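Local coordinates for protein giardin subunit alpha-1 (PDB 4EVF) that binds phosphatidylserine and, with calcium, phospholipid membranes as an annexin, and takes part in parasite attachment and in cytoskeletal disassembly and reassembly, at residues A[32-35]-A[36-39]; A[111-114]-A[115-119]; A[180-183]-A[184-187]; A[197-200]-A[201-205]; A[233-236]-A[237-241]. All coordinates share one frame; numbering follows the deposited sequence.

Interaction 1 of 5, residues A[32-35]-A[36-39]; sequences AESR and EKIA
Ala32 opens the first turn of the annexin helix 32-46 by accepting from the amide of Glu36, with Ala32 O to Glu36 N at 3.0 Å. CG of Glu36 lies against the same carbonyl. The amide nitrogen of Ala32 itself bonds to the carboxylate of Asp257, which ties the start of the helix to a distant part of the chain. Glu33 follows, its carbonyl receiving the longer bond from Lys37 N at 3.3 Å. Its carboxylate stands 6.2 Å from that of Glu36, measured OE2 of Glu33 to OE1 of Glu36; Arg74 makes long, weak ion pairs with both and probably eases the like charges. Ser34 is next: its carbonyl takes the amide of Ile38, nearly straight at 163°, and CG1 of Ile38 packs against the same oxygen while the isoleucine side chain goes on to meet Ile7 and Leu11 of helix 4-16. Arg35, the last of the four, accepts from Ala39 N. Bent at its third torsion (chi3 -40°), its chain folds back toward the helix start, and NE bonds to the carbonyl of Leu70. One face of the guanidinium lies over CA of Ala32, 3.5 Å above the plane and toward the rim.

Interaction 2 of 5, residues A[111-114]-A[115-119]; sequences VAAY and TRMFK
Tyr114 and Phe118, one turn apart, form the tight side of this contact. Their rings make an edge-to-face pair with centroids 4.6 Å apart and planes at 52°. CD1 of Phe118 stands over the middle of the tyrosine ring, 3.6 Å from CD2 of Tyr114. The tyrosine ring reaches this place because CG lies opposite its own amide nitrogen (chi1 -165°), and its hydroxyl is held by Asp125 and Arg83. Beside the pair, the bent thioether of Met117 runs past the carbonyl of Ala113, with CB of Ala113 4.3 Å from SD of Met117, and continues onto Glu76 and Ala79 of helix 74-87.

The other side is looser and more polar. Arg116 bends back so that one face of its guanidinium lies over CA of Ala113, while NH2 forms a salt bridge with Glu76. Exposed Thr115 is joined to the preceding turn through a water, which donates to Val111 O at 2.6 Å and lies 2.7 Å from OG1 of Thr115. The helix ends where Phe118 N meets Tyr114 O at 2.9 Å and Lys119 turns to positive phi. An i to i+4 edge-to-face pair thus finishes helix 104-118 of the second predicted annexin repeat.

Interaction 3 of 5, residues A[180-183]-A[184-187]; sequences TVPS and AEYR
Pro182 holds the N-cap position of helix 183-196, and its carbonyl oxygen serves two amides of the first turn. The bond from Tyr186 N is the sounder, 3.0 Å to Pro182 O and lying in the carbonyl plane; that from Glu185 N to the same oxygen is weak, bent to 135°. Ser183 O accepts a weak third bond from Arg187 N, long at 3.4 Å though fairly straight. The same oxygen is approached by CG of Arg187, 3.2 Å from Ser183 O, and lies over one face of the guanidinium toward its rim. Arg187 uses NE elsewhere, on the carbonyl of Leu225, and its extended chain carries NH2 to 3.7 Å from CB of Ser183.

Glu185 reaches back across the proline ring, its CG, CD and OE1 alongside CB, CG and CD of Pro182, the nearest approach being Glu185 OE1 to Pro182 CD at 3.6 Å. Both carboxylate oxygens are satisfied from the segment before helix 155-167: OE1 by the amide of Arg151, OE2 by the hydroxyl of Ser150. On the buried side, CG1 of Val181 touches CD1 of Tyr186 at 4.0 Å, and Leu224 of helix 211-225 packs on both. Swung opposite its amide nitrogen (chi1 -176°), the tyrosine ring runs inward to bond His221 through its hydroxyl. The carbonyl of Val181 in turn accepts from Arg148.

Proline has no side-chain acceptor with which to cap the helix, and its carbonyl takes both amides, while the first-turn side chains spend their polar ends on the chain before helix 155-167 and on helix 211-225.

Interaction 4 of 5, residues A[197-200]-A[201-205]; sequences NGKS and IEQAI
Ser200 and Ala204 join loop and helix through the backbone: the chain arrives extended at Lys199 and Ser200, then turns into helix 201-208, and Ala204 N bonds to Ser200 O at 2.9 Å, nearly along the C=O axis. Ser200 is the N-cap. Its hydroxyl, placed between the backbone nitrogen and the carbonyl carbon (chi1 66°), takes a weak capping bond from Gln203 N, 3.4 Å to Ser200 OG but fairly straight at 160°. Glu202 folds back at its second torsion toward the same hydroxyl, leaving OE1 of Glu202 3.2 Å from Ser200 OG. A water bridges the two, donating to OE1 of Glu202 at 2.5 Å and lying 2.6 Å from OG of Ser200. A carboxylate beside the first turn would probably also suit the positive end of the helix dipole. On the outer side the extended chain of Lys199 passes CB of Gln203, with Lys199 CB to Gln203 CB at 3.7 Å, and its amine bonds to the hydroxyl of Thr207, a turn beyond Gln203. Inward, Ile201 packs on Leu162 of helix 155-167 and on Tyr186, Ala190 and Phe193 of helix 183-196, Ala204 meets Phe166, and Glu202 lies against Tyr218 and His221 of helix 211-225.

Interaction 5 of 5, residues A[233-236]-A[237-241]; sequences YLIN and CACND
The carbonyl of Asn236 receives the shortest backbone bond across this contact, Asn240 N to Asn236 O at 2.8 Å and almost straight at 175°, in the last turns of helix 227-240 in the fourth annexin repeat. The same oxygen is crowded by the side chain of Asn240, whose CG lies 3.2 Å away from Asn236 O. The two side-chain amides cross, their planes 86° apart, and OD1 of Asn236 comes to 3.0 Å from ND2 of Asn240. A water connects the two side chains: it donates to OD1 of Asn240 at 3.2 Å and accepts, weakly, from ND2 of Asn236. That same ND2 has its stronger partner in the hydroxyl of Tyr266, which probably helps to set the rotation of the Asn236 amide.

Farther round the helix the contact is buried and largely apolar. Ile235 sends CG2 to SG of Cys239 at 4.4 Å, and both lie against helix 272-279, Ile235 on Met272 and Cys239 on Asp275 and Cys279. Helix 245-255 covers Ile235 as well, through Met248 and Ile251.

On another side Tyr233 offers a ring face to Cys237 one turn later. With CG opposite the amide nitrogen (chi1 173°), the tyrosine ring stands out from the helix, leaning toward the following turn, and is itself packed against Phe222 and, edge-to-face, Tyr218 of helix 211-225. The cysteine thiol makes a sulfur-aromatic contact, with SG of Cys237 3.6 Å from the ring centroid, 19° off the ring normal, and displaced toward CZ of Tyr233, its nearest ring atom.

Overall arrangement
All five contacts are local to helices or helix starts, and they are spread over the four predicted annexin repeats: interaction 1 in the first, interaction 2 in the second, interactions 3 and 4 in the third and interaction 5 in the fourth. Only interactions 3 and 4 touch, where OH of Tyr186 packs on CG2 of Ile201 at 3.5 Å; helices 183-196 and 201-208 follow each other in the chain, and the two centres lie about 17 Å apart. Interactions 4 and 5 come within about 9 Å at their nearest atoms, and helix 211-225 packs against both. Interactions 1 and 4 are farthest apart, centres about 42 Å, on opposite sides of the chain's centre.

Interaction 1 of 5, residues A[32-35]-A[36-39]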
loop_
_atom_site.group_PDB
_atom_site.type_symbol
_atom_site.label_atom_id
_atom_site.label_comp_id
_atom_site.label_asym_id
_atom_site.label_seq_id
_atom_site.Cartn_x
_atom_site.Cartn_y
_atom_site.Cartn_z
ATOM N N ALA A 32 11.991 -4.380 5.426
ATOM C CA ALA A 32 11.113 -5.385 6.009
ATOM C C ALA A 32 11.891 -6.678 6.268
ATOM O O ALA A 32 11.778 -7.269 7.338
ATOM C CB ALA A 32 9.929 -5.640 5.107
ATOM N N GLU A 33 12.684 -7.094 5.281
ATOM C CA GLU A 33 13.529 -8.282 5.392
ATOM C C GLU A 33 14.526 -8.146 6.535
ATOM O O GLU A 33 14.741 -9.098 7.292
ATOM C CB GLU A 33 14.285 -8.527 4.075
ATOM C CG GLU A 33 13.390 -8.913 2.889
ATOM C CD GLU A 33 12.733 -7.723 2.174
ATOM O OE1 GLU A 33 12.878 -6.555 2.612
ATOM O OE2 GLU A 33 12.063 -7.968 1.147
ATOM N N SER A 34 15.137 -6.970 6.660
ATOM C CA SER A 34 16.100 -6.724 7.738
ATOM C C SER A 34 15.410 -6.752 9.097
ATOM O O SER A 34 15.926 -7.315 10.056
ATOM C CB SER A 34 16.826 -5.387 7.559
ATOM O OG SER A 34 17.715 -5.394 6.450
ATOM N N ARG A 35 14.238 -6.135 9.189
ATOM C CA ARG A 35 13.491 -6.206 10.435
ATOM C C ARG A 35 13.084 -7.632 10.823
ATOM O O ARG A 35 12.953 -7.938 12.017
ATOM C CB ARG A 35 12.286 -5.262 10.410
ATOM C CG ARG A 35 12.704 -3.805 10.401
ATOM C CD ARG A 35 11.489 -2.896 10.523
ATOM N NE ARG A 35 10.382 -3.401 9.720
ATOM C CZ ARG A 35 9.978 -2.845 8.589
ATOM N NH1 ARG A 35 10.586 -1.759 8.138
ATOM N NH2 ARG A 35 8.968 -3.367 7.923
ATOM N N GLU A 36 12.894 -8.503 9.834
ATOM C CA GLU A 36 12.664 -9.934 10.121
ATOM C C GLU A 36 13.877 -10.582 10.809
ATOM O O GLU A 36 13.726 -11.339 11.769
ATOM C CB GLU A 36 12.308 -10.708 8.853
ATOM C CG GLU A 36 11.028 -10.233 8.156
ATOM C CD GLU A 36 10.663 -11.104 6.960
ATOM O OE1 GLU A 36 11.585 -11.556 6.240
ATOM O OE2 GLU A 36 9.456 -11.356 6.756
ATOM N N LYS A 37 15.074 -10.296 10.301
ATOM C CA LYS A 37 16.315 -10.758 10.930
ATOM C C LYS A 37 16.397 -10.262 12.368
ATOM O O LYS A 37 16.699 -11.028 13.288
ATOM C CB LYS A 37 17.545 -10.266 10.159
ATOM C CG LYS A 37 17.754 -10.923 8.813
ATOM C CD LYS A 37 19.155 -10.629 8.251
ATOM C CE LYS A 37 19.293 -9.186 7.779
ATOM N NZ LYS A 37 20.612 -8.908 7.116
ATOM N N ILE A 38 16.122 -8.973 12.559
ATOM C CA ILE A 38 16.189 -8.363 13.880
ATOM C C ILE A 38 15.212 -9.029 14.849
ATOM O O ILE A 38 15.556 -9.304 16.000
ATOM C CB ILE A 38 15.903 -6.839 13.809
ATOM C CG1 ILE A 38 16.975 -6.137 12.961
ATOM C CG2 ILE A 38 15.822 -6.251 15.212
ATOM C CD1 ILE A 38 16.641 -4.686 12.591
ATOM N N ALA A 39 13.996 -9.294 14.374
ATOM C CA ALA A 39 12.980 -9.940 15.197
ATOM C C ALA A 39 13.426 -11.345 15.605
ATOM O O ALA A 39 13.120 -11.809 16.709
ATOM C CB ALA A 39 11.665 -10.014 14.451
#

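Interaction 2 of 5, residues A[111-114]-A[115-119]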
loop_
_atom_site.group_PDB
_atom_site.type_symbol
_atom_site.label_atom_id
_atom_site.label_comp_id
_atom_site.label_asym_id
_atom_site.label_seq_id
_atom_site.Cartn_x
_atom_site.Cartn_y
_atom_site.Cartn_z
ATOM N N VAL A 111 -1.302 -14.412 -0.150
ATOM C CA VAL A 111 -2.318 -15.408 -0.472
ATOM C C VAL A 111 -2.029 -16.683 0.305
ATOM O O VAL A 111 -2.943 -17.304 0.834
ATOM C CB VAL A 111 -2.373 -15.713 -1.983
ATOM C CG1 VAL A 111 -3.196 -16.988 -2.251
ATOM C CG2 VAL A 111 -2.933 -14.513 -2.754
ATOM N N ALA A 112 -0.755 -17.060 0.379
ATOM C CA ALA A 112 -0.361 -18.245 1.136
ATOM C C ALA A 112 -0.606 -18.040 2.631
ATOM O O ALA A 112 -1.071 -18.943 3.328
ATOM C CB ALA A 112 1.101 -18.618 0.854
ATOM N N ALA A 113 -0.335 -16.836 3.126
ATOM C CA ALA A 113 -0.554 -16.564 4.536
ATOM C C ALA A 113 -2.040 -16.662 4.864
ATOM O O ALA A 113 -2.423 -17.162 5.920
ATOM C CB ALA A 113 0.001 -15.206 4.914
ATOM N N TYR A 114 -2.873 -16.202 3.935
ATOM C CA TYR A 114 -4.315 -16.192 4.130
ATOM C C TYR A 114 -4.854 -17.611 4.284
ATOM O O TYR A 114 -5.714 -17.878 5.121
ATOM C CB TYR A 114 -4.999 -15.479 2.965
ATOM C CG TYR A 114 -6.439 -15.094 3.238
ATOM C CD1 TYR A 114 -7.476 -16.004 3.033
ATOM C CD2 TYR A 114 -6.762 -13.819 3.692
ATOM C CE1 TYR A 114 -8.795 -15.659 3.283
ATOM C CE2 TYR A 114 -8.087 -13.460 3.946
ATOM C CZ TYR A 114 -9.096 -14.386 3.738
ATOM O OH TYR A 114 -10.408 -14.038 3.982
ATOM N N THR A 115 -4.341 -18.529 3.475
ATOM C CA THR A 115 -4.747 -19.925 3.588
ATOM C C THR A 115 -4.326 -20.499 4.934
ATOM O O THR A 115 -5.081 -21.225 5.581
ATOM C CB THR A 115 -4.169 -20.761 2.449
ATOM O OG1 THR A 115 -4.760 -20.330 1.219
ATOM C CG2 THR A 115 -4.473 -22.234 2.654
ATOM N N ARG A 116 -3.122 -20.150 5.365
ATOM C CA ARG A 116 -2.600 -20.659 6.618
ATOM C C ARG A 116 -3.427 -20.151 7.788
ATOM O O ARG A 116 -3.695 -20.885 8.734
ATOM C CB ARG A 116 -1.141 -20.241 6.779
ATOM C CG ARG A 116 -0.312 -21.181 7.633
ATOM C CD ARG A 116 1.163 -20.835 7.514
ATOM N NE ARG A 116 1.365 -19.411 7.740
ATOM C CZ ARG A 116 1.820 -18.554 6.831
ATOM N NH1 ARG A 116 2.154 -18.975 5.613
ATOM N NH2 ARG A 116 1.955 -17.272 7.155
ATOM N N MET A 117 -3.841 -18.889 7.708
ATOM C CA MET A 117 -4.507 -18.224 8.819
ATOM C C MET A 117 -6.004 -18.539 8.908
ATOM O O MET A 117 -6.559 -18.643 10.004
ATOM C CB MET A 117 -4.287 -16.703 8.724
ATOM C CG MET A 117 -2.815 -16.275 8.757
ATOM S SD MET A 117 -2.490 -14.534 8.345
ATOM C CE MET A 117 -2.935 -13.700 9.872
ATOM N N PHE A 118 -6.660 -18.686 7.761
ATOM C CA PHE A 118 -8.121 -18.781 7.751
ATOM C C PHE A 118 -8.650 -20.035 7.062
ATOM O O PHE A 118 -9.860 -20.280 7.062
ATOM C CB PHE A 118 -8.728 -17.531 7.105
ATOM C CG PHE A 118 -8.149 -16.252 7.624
ATOM C CD1 PHE A 118 -7.242 -15.528 6.863
ATOM C CD2 PHE A 118 -8.495 -15.777 8.880
ATOM C CE1 PHE A 118 -6.701 -14.347 7.335
ATOM C CE2 PHE A 118 -7.953 -14.591 9.368
ATOM C CZ PHE A 118 -7.051 -13.877 8.597
ATOM N N LYS A 119 -7.747 -20.824 6.483
ATOM C CA LYS A 119 -8.127 -22.064 5.806
ATOM C C LYS A 119 -9.191 -21.802 4.746
ATOM O O LYS A 119 -10.131 -22.582 4.586
ATOM C CB LYS A 119 -8.613 -23.111 6.816
ATOM C CG LYS A 119 -7.512 -23.985 7.433
ATOM C CD LYS A 119 -6.407 -23.159 8.083
ATOM C CE LYS A 119 -5.442 -24.030 8.888
ATOM N NZ LYS A 119 -5.064 -25.280 8.156
HETATM O O HOH W 1 -5.415 -17.961 0.195
#

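Interaction 3 of 5, residues A[180-183]-A[184-187]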
loop_
_atom_site.group_PDB
_atom_site.type_symbol
_atom_site.label_atom_id
_atom_site.label_comp_id
_atom_site.label_asym_id
_atom_site.label_seq_id
_atom_site.Cartn_x
_atom_site.Cartn_y
_atom_site.Cartn_z
ATOM N N THR A 180 -3.710 -5.849 -16.941
ATOM C CA THR A 180 -2.660 -6.712 -17.508
ATOM C C THR A 180 -1.436 -5.997 -18.097
ATOM O O THR A 180 -0.444 -6.647 -18.461
ATOM C CB THR A 180 -3.223 -7.670 -18.606
ATOM O OG1 THR A 180 -3.698 -6.911 -19.722
ATOM C CG2 THR A 180 -4.358 -8.543 -18.064
ATOM N N VAL A 181 -1.496 -4.680 -18.229
ATOM C CA VAL A 181 -0.362 -3.959 -18.790
ATOM C C VAL A 181 0.801 -3.978 -17.801
ATOM O O VAL A 181 0.605 -3.775 -16.605
ATOM C CB VAL A 181 -0.711 -2.499 -19.174
ATOM C CG1 VAL A 181 -0.923 -1.653 -17.930
ATOM C CG2 VAL A 181 0.391 -1.902 -20.029
ATOM N N PRO A 182 2.019 -4.245 -18.296
ATOM C CA PRO A 182 3.183 -4.201 -17.407
ATOM C C PRO A 182 3.488 -2.759 -17.043
ATOM O O PRO A 182 3.285 -1.879 -17.868
ATOM C CB PRO A 182 4.309 -4.802 -18.266
ATOM C CG PRO A 182 3.596 -5.621 -19.325
ATOM C CD PRO A 182 2.344 -4.825 -19.613
ATOM N N SER A 183 3.942 -2.519 -15.816
ATOM C CA SER A 183 4.247 -1.165 -15.380
ATOM C C SER A 183 5.277 -0.502 -16.281
ATOM O O SER A 183 5.158 0.679 -16.619
ATOM C CB SER A 183 4.764 -1.165 -13.941
ATOM O OG SER A 183 3.775 -1.640 -13.051
ATOM N N ALA A 184 6.302 -1.263 -16.663
ATOM C CA ALA A 184 7.380 -0.699 -17.459
ATOM C C ALA A 184 6.852 -0.106 -18.762
ATOM O O ALA A 184 7.413 0.851 -19.270
ATOM C CB ALA A 184 8.452 -1.749 -17.734
ATOM N N GLU A 185 5.772 -0.683 -19.287
ATOM C CA GLU A 185 5.170 -0.219 -20.536
ATOM C C GLU A 185 4.186 0.901 -20.273
ATOM O O GLU A 185 4.003 1.802 -21.097
ATOM C CB GLU A 185 4.450 -1.375 -21.240
ATOM C CG GLU A 185 5.336 -2.594 -21.466
ATOM C CD GLU A 185 4.768 -3.570 -22.479
ATOM O OE1 GLU A 185 3.541 -3.523 -22.749
ATOM O OE2 GLU A 185 5.556 -4.384 -23.017
ATOM N N TYR A 186 3.545 0.852 -19.116
ATOM C CA TYR A 186 2.508 1.840 -18.816
ATOM C C TYR A 186 3.032 3.270 -18.875
ATOM O O TYR A 186 2.413 4.141 -19.490
ATOM C CB TYR A 186 1.878 1.563 -17.457
ATOM C CG TYR A 186 0.729 2.500 -17.133
ATOM C CD1 TYR A 186 -0.536 2.278 -17.664
ATOM C CD2 TYR A 186 0.912 3.602 -16.298
ATOM C CE1 TYR A 186 -1.599 3.125 -17.363
ATOM C CE2 TYR A 186 -0.152 4.455 -15.991
ATOM C CZ TYR A 186 -1.402 4.209 -16.531
ATOM O OH TYR A 186 -2.474 5.043 -16.246
ATOM N N ARG A 187 4.184 3.501 -18.253
ATOM C CA ARG A 187 4.762 4.842 -18.150
ATOM C C ARG A 187 4.932 5.533 -19.510
ATOM O O ARG A 187 4.498 6.681 -19.687
ATOM C CB ARG A 187 6.083 4.784 -17.369
ATOM C CG ARG A 187 6.018 3.781 -16.206
ATOM C CD ARG A 187 7.238 3.789 -15.286
ATOM N NE ARG A 187 6.916 3.153 -14.004
ATOM C CZ ARG A 187 7.308 1.935 -13.630
ATOM N NH1 ARG A 187 8.078 1.193 -14.428
ATOM N NH2 ARG A 187 6.941 1.461 -12.442
#

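Interaction 4 of 5, residues A[197-200]-A[201-205]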
loop_
_atom_site.group_PDB
_atom_site.type_symbol
_atom_site.label_atom_id
_atom_site.label_comp_id
_atom_site.label_asym_id
_atom_site.label_seq_id
_atom_site.Cartn_x
_atom_site.Cartn_y
_atom_site.Cartn_z
ATOM N N ASN A 197 -3.127 13.458 -26.876
ATOM C CA ASN A 197 -4.569 13.608 -26.712
ATOM C C ASN A 197 -4.914 14.831 -25.888
ATOM O O ASN A 197 -4.065 15.360 -25.178
ATOM C CB ASN A 197 -5.153 12.364 -26.057
ATOM C CG ASN A 197 -4.831 11.104 -26.831
ATOM O OD1 ASN A 197 -4.366 10.111 -26.265
ATOM N ND2 ASN A 197 -5.068 11.141 -28.134
ATOM N N GLY A 198 -6.165 15.263 -25.966
ATOM C CA GLY A 198 -6.598 16.425 -25.212
ATOM C C GLY A 198 -6.403 16.223 -23.719
ATOM O O GLY A 198 -5.931 17.119 -23.019
ATOM N N LYS A 199 -6.759 15.034 -23.239
ATOM C CA LYS A 199 -6.673 14.705 -21.825
ATOM C C LYS A 199 -5.502 13.797 -21.532
ATOM O O LYS A 199 -4.994 13.124 -22.422
ATOM C CB LYS A 199 -7.957 14.011 -21.359
ATOM C CG LYS A 199 -9.166 14.916 -21.384
ATOM C CD LYS A 199 -10.459 14.176 -21.106
ATOM C CE LYS A 199 -11.629 15.151 -21.150
ATOM N NZ LYS A 199 -12.950 14.452 -21.150
ATOM N N SER A 200 -5.085 13.781 -20.273
ATOM C CA SER A 200 -4.180 12.751 -19.784
ATOM C C SER A 200 -5.021 11.537 -19.373
ATOM O O SER A 200 -6.264 11.622 -19.283
ATOM C CB SER A 200 -3.423 13.263 -18.565
ATOM O OG SER A 200 -4.330 13.465 -17.495
ATOM N N ILE A 201 -4.354 10.421 -19.090
ATOM C CA ILE A 201 -5.068 9.223 -18.650
ATOM C C ILE A 201 -5.920 9.517 -17.404
ATOM O O ILE A 201 -7.081 9.096 -17.329
ATOM C CB ILE A 201 -4.121 8.001 -18.413
ATOM C CG1 ILE A 201 -3.280 7.708 -19.668
ATOM C CG2 ILE A 201 -4.919 6.778 -18.065
ATOM C CD1 ILE A 201 -2.503 6.371 -19.621
ATOM N N GLU A 202 -5.362 10.258 -16.444
ATOM C CA GLU A 202 -6.087 10.589 -15.210
ATOM C C GLU A 202 -7.392 11.346 -15.489
ATOM O O GLU A 202 -8.411 11.107 -14.836
ATOM C CB GLU A 202 -5.236 11.435 -14.261
ATOM C CG GLU A 202 -3.786 11.023 -14.123
ATOM C CD GLU A 202 -2.871 11.746 -15.098
ATOM O OE1 GLU A 202 -2.612 12.957 -14.899
ATOM O OE2 GLU A 202 -2.404 11.105 -16.058
ATOM N N GLN A 203 -7.346 12.283 -16.431
ATOM C CA GLN A 203 -8.526 13.071 -16.782
ATOM C C GLN A 203 -9.552 12.203 -17.502
ATOM O O GLN A 203 -10.769 12.313 -17.270
ATOM C CB GLN A 203 -8.119 14.280 -17.630
ATOM C CG GLN A 203 -7.156 15.195 -16.886
ATOM C CD GLN A 203 -6.630 16.343 -17.725
ATOM O OE1 GLN A 203 -6.558 17.477 -17.256
ATOM N NE2 GLN A 203 -6.247 16.056 -18.957
ATOM N N ALA A 204 -9.046 11.315 -18.356
ATOM C CA ALA A 204 -9.886 10.351 -19.051
ATOM C C ALA A 204 -10.649 9.476 -18.061
ATOM O O ALA A 204 -11.846 9.264 -18.223
ATOM C CB ALA A 204 -9.053 9.502 -20.023
ATOM N N ILE A 205 -9.955 8.993 -17.031
ATOM C CA ILE A 205 -10.576 8.190 -15.987
ATOM C C ILE A 205 -11.728 8.955 -15.326
ATOM O O ILE A 205 -12.809 8.410 -15.091
ATOM C CB ILE A 205 -9.544 7.763 -14.908
ATOM C CG1 ILE A 205 -8.498 6.819 -15.504
ATOM C CG2 ILE A 205 -10.226 7.075 -13.736
ATOM C CD1 ILE A 205 -7.506 6.309 -14.486
HETATM O O HOH W 2 -3.887 15.041 -15.435
#

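Interaction 5 of 5, residues A[233-236]-A[237-241]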
loop_
_atom_site.group_PDB
_atom_site.type_symbol
_atom_site.label_atom_id
_atom_site.label_comp_id
_atom_site.label_asym_id
_atom_site.label_seq_id
_atom_site.Cartn_x
_atom_site.Cartn_y
_atom_site.Cartn_z
ATOM N N TYR A 233 -0.037 9.491 -3.011
ATOM C CA TYR A 233 -1.467 9.757 -3.148
ATOM C C TYR A 233 -2.308 9.248 -1.969
ATOM O O TYR A 233 -3.195 9.939 -1.459
ATOM C CB TYR A 233 -1.975 9.133 -4.451
ATOM C CG TYR A 233 -3.485 9.208 -4.605
ATOM C CD1 TYR A 233 -4.127 10.438 -4.729
ATOM C CD2 TYR A 233 -4.263 8.057 -4.633
ATOM C CE1 TYR A 233 -5.498 10.521 -4.870
ATOM C CE2 TYR A 233 -5.654 8.133 -4.774
ATOM C CZ TYR A 233 -6.258 9.374 -4.890
ATOM O OH TYR A 233 -7.633 9.481 -5.029
ATOM N N LEU A 234 -2.056 8.013 -1.561
ATOM C CA LEU A 234 -2.787 7.452 -0.448
ATOM C C LEU A 234 -2.376 8.126 0.866
ATOM O O LEU A 234 -3.194 8.300 1.754
ATOM C CB LEU A 234 -2.590 5.928 -0.397
ATOM C CG LEU A 234 -3.239 5.037 -1.477
ATOM C CD1 LEU A 234 -2.880 3.547 -1.384
ATOM C CD2 LEU A 234 -4.749 5.229 -1.567
ATOM N N ILE A 235 -1.261 8.715 0.996
ATOM C CA ILE A 235 -0.906 9.456 2.218
ATOM C C ILE A 235 -1.592 10.806 2.237
ATOM O O ILE A 235 -2.087 11.249 3.273
ATOM C CB ILE A 235 0.614 9.629 2.347
ATOM C CG1 ILE A 235 1.243 8.291 2.737
ATOM C CG2 ILE A 235 0.973 10.704 3.368
ATOM C CD1 ILE A 235 2.764 8.316 2.685
ATOM N N ASN A 236 -1.648 11.440 1.073
ATOM C CA ASN A 236 -2.374 12.694 0.946
ATOM C C ASN A 236 -3.879 12.514 1.264
ATOM O O ASN A 236 -4.473 13.328 1.976
ATOM C CB ASN A 236 -2.130 13.290 -0.443
ATOM C CG ASN A 236 -2.799 14.635 -0.626
ATOM O OD1 ASN A 236 -3.804 14.741 -1.334
ATOM N ND2 ASN A 236 -2.249 15.669 0.010
ATOM N N CYS A 237 -4.474 11.440 0.746
ATOM C CA CYS A 237 -5.849 11.081 1.065
ATOM C C CYS A 237 -6.031 10.958 2.574
ATOM O O CYS A 237 -6.969 11.525 3.135
ATOM C CB CYS A 237 -6.267 9.771 0.381
ATOM S SG CYS A 237 -6.338 9.796 -1.440
ATOM N N ALA A 238 -5.135 10.224 3.233
ATOM C CA ALA A 238 -5.203 10.082 4.685
ATOM C C ALA A 238 -5.109 11.431 5.388
ATOM O O ALA A 238 -5.796 11.675 6.382
ATOM C CB ALA A 238 -4.094 9.133 5.198
ATOM N N CYS A 239 -4.249 12.310 4.898
ATOM C CA CYS A 239 -4.145 13.620 5.529
ATOM C C CYS A 239 -5.469 14.363 5.370
ATOM O O CYS A 239 -6.043 14.860 6.351
ATOM C CB CYS A 239 -2.989 14.421 4.940
ATOM S SG CYS A 239 -1.349 13.845 5.469
ATOM N N ASN A 240 -5.959 14.407 4.134
ATOM C CA ASN A 240 -7.227 15.067 3.817
ATOM C C ASN A 240 -8.477 14.472 4.482
ATOM O O ASN A 240 -9.463 15.175 4.707
ATOM C CB ASN A 240 -7.412 15.135 2.299
ATOM C CG ASN A 240 -6.317 15.931 1.624
ATOM O OD1 ASN A 240 -5.662 16.763 2.259
ATOM N ND2 ASN A 240 -6.108 15.684 0.333
ATOM N N ASP A 241 -8.449 13.180 4.780
ATOM C CA ASP A 241 -9.550 12.550 5.495
ATOM C C ASP A 241 -9.377 12.726 6.999
ATOM O O ASP A 241 -9.604 11.792 7.775
ATOM C CB ASP A 241 -9.642 11.060 5.163
ATOM C CG ASP A 241 -10.029 10.805 3.722
ATOM O OD1 ASP A 241 -10.459 11.762 3.033
ATOM O OD2 ASP A 241 -9.914 9.640 3.281
HETATM O O HOH W 3 -3.745 18.695 0.492
#